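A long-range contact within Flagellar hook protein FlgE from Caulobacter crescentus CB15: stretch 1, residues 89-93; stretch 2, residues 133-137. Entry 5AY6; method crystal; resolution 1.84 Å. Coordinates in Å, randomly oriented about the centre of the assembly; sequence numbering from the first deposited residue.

Stretch 1, residues 89-93: TNELV
Stretch 2, residues 133-137: GADDA

This is a small polar contact, burying 228 Å² in all, in which two aspartates of a turn answer the donors of a loop just as it becomes a strand. The register is direct: the CA of Asn 90 lies 5.6 Å from the CA of Ala 134, and the CA of Glu 91 lies 5.3 Å from the CA of Asp 135, so over these two residues the chains advance in the same direction; beyond them they part.

The first stretch is irregular until Leu 92, where a strand begins and runs on past Val 93. Thr 89 has phi/psi of -102/-12, and Asn 90 then adopts the left-handed pair 68/10, a conformation that asparagine tolerates better than most residues with a side chain. Glu 91 (-80/149) and Leu 92 (-65/132) are extended, and Val 93 follows at -111/-36. The second stretch opens with Gly 133 at 163/-160, angles at which a CB would be jammed against the carbonyl O of the preceding residue. From Ala 134 (-69/133) a type I turn passes through Asp 135 (-56/-35) and Asp 136 (-90/12) and is closed by Ala 137 N donating to Ala 134 O at 3.1 Å. Ala 137, at -57/-44, is already helical. Asp 136 occupies the N-cap position, yet its side chain makes no capping bond; its carboxylate is used across the contact.

Asn 90 is the residue most covered by the other stretch, at 78 Å², and works through both side chain and backbone. Its CB points toward the second stretch, and with chi1 -51° (m) and chi2 102° its ND2 donates to Asp 136 OD2 at 2.9 Å with an N-H...O angle of 165°. The acceptor is positioned by an Asp 136 rotamer of chi1 69° (p) and chi2 -6°. The Asn 90 carbonyl faces the turn: Asp 136 N donates to Asn 90 O in a weak bond of 3.4 Å and 134°, and Asp 135 N also stands 3.4 Å from Asn 90 O. Beside this polar group, Asn 90 CB packs on Ala 134 CB at 3.8 Å.

Asp 135 supplies the best-aligned bond. Its side chain, chi1 -69° (m) and chi2 -17°, reaches to the backbone of the other stretch, where OD2 accepts from Leu 92 N at 2.8 Å and 174°. A strand's first amide is thus satisfied by a carboxylate, while OD1 of the same group is bonded elsewhere in the structure. The same OD2 lies 3.5 Å from Glu 91 CA and 3.5 Å from Leu 92 CB. The buried Leu 92 side chain (t, chi2 68°) starts sideways and its end leads away.

The CA-to-CB bond of Glu 91 points away overall, though its CB lies 4.1 Å from Asp 135 OD2; the side chain takes chi1 -53° (m), chi2 168° (t) and chi3 -77°. Its carboxylate serves its own loop: Thr 89 OG1, on a p rotamer at 76°, donates to Glu 91 OE1 at 2.8 Å. Glu 91 N returns a weak 3.4 Å bond to Thr 89 OG1. The local rule is economical: one carboxylate takes a side-chain amide, its neighbour a backbone amide.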

# COMPACT_ATOMS: atom_id res chain seq x y z
N THR A 89 15.90 -13.19 -9.92
CA THR A 89 15.71 -14.24 -10.91
C THR A 89 14.26 -14.42 -11.37
O THR A 89 14.01 -15.14 -12.34
CB THR A 89 16.19 -15.60 -10.37
OG1 THR A 89 15.22 -16.11 -9.44
CG2 THR A 89 17.54 -15.46 -9.69
N ASN A 90 13.33 -13.79 -10.66
CA ASN A 90 11.89 -13.79 -10.98
C ASN A 90 11.20 -15.15 -10.81
O ASN A 90 10.05 -15.32 -11.21
CB ASN A 90 11.67 -13.28 -12.40
CG ASN A 90 12.37 -11.95 -12.65
OD1 ASN A 90 13.43 -11.91 -13.27
ND2 ASN A 90 11.79 -10.87 -12.16
N GLU A 91 11.90 -16.11 -10.19
CA GLU A 91 11.32 -17.42 -9.91
C GLU A 91 10.44 -17.38 -8.68
O GLU A 91 10.70 -16.61 -7.75
CB GLU A 91 12.41 -18.47 -9.70
CG GLU A 91 13.44 -18.57 -10.79
CD GLU A 91 14.63 -19.41 -10.36
OE1 GLU A 91 15.47 -18.89 -9.59
OE2 GLU A 91 14.71 -20.58 -10.77
N LEU A 92 9.41 -18.23 -8.65
CA LEU A 92 8.61 -18.40 -7.44
C LEU A 92 9.48 -19.00 -6.34
O LEU A 92 10.19 -19.98 -6.57
CB LEU A 92 7.39 -19.29 -7.70
CG LEU A 92 6.46 -19.43 -6.50
CD1 LEU A 92 5.76 -18.12 -6.20
CD2 LEU A 92 5.44 -20.54 -6.71
N VAL A 93 9.43 -18.41 -5.16
CA VAL A 93 10.26 -18.86 -4.04
C VAL A 93 9.40 -19.49 -2.94
O VAL A 93 9.80 -20.46 -2.31
CB VAL A 93 11.09 -17.69 -3.45
CG1 VAL A 93 11.69 -18.05 -2.11
CG2 VAL A 93 12.18 -17.29 -4.43
N GLY A 133 8.64 -18.92 -19.30
CA GLY A 133 9.18 -17.62 -18.95
C GLY A 133 9.29 -17.37 -17.46
O GLY A 133 9.31 -18.30 -16.65
N ALA A 134 9.39 -16.09 -17.10
CA ALA A 134 9.50 -15.70 -15.70
C ALA A 134 8.20 -15.97 -14.96
O ALA A 134 7.12 -15.62 -15.45
CB ALA A 134 9.87 -14.23 -15.58
N ASP A 135 8.30 -16.60 -13.80
CA ASP A 135 7.11 -16.92 -13.01
C ASP A 135 6.28 -15.67 -12.70
O ASP A 135 5.05 -15.73 -12.68
CB ASP A 135 7.50 -17.62 -11.70
CG ASP A 135 8.06 -19.00 -11.92
OD1 ASP A 135 7.86 -19.57 -13.02
OD2 ASP A 135 8.70 -19.53 -10.99
N ASP A 136 6.95 -14.54 -12.49
CA ASP A 136 6.26 -13.33 -12.06
C ASP A 136 5.77 -12.46 -13.22
O ASP A 136 5.37 -11.32 -13.02
CB ASP A 136 7.16 -12.51 -11.12
CG ASP A 136 8.36 -11.90 -11.83
OD1 ASP A 136 8.59 -12.18 -13.03
OD2 ASP A 136 9.10 -11.12 -11.17
N ALA A 137 5.81 -13.01 -14.43
CA ALA A 137 5.45 -12.24 -15.62
C ALA A 137 4.04 -11.66 -15.55
O ALA A 137 3.82 -10.50 -15.90
CB ALA A 137 5.59 -13.10 -16.86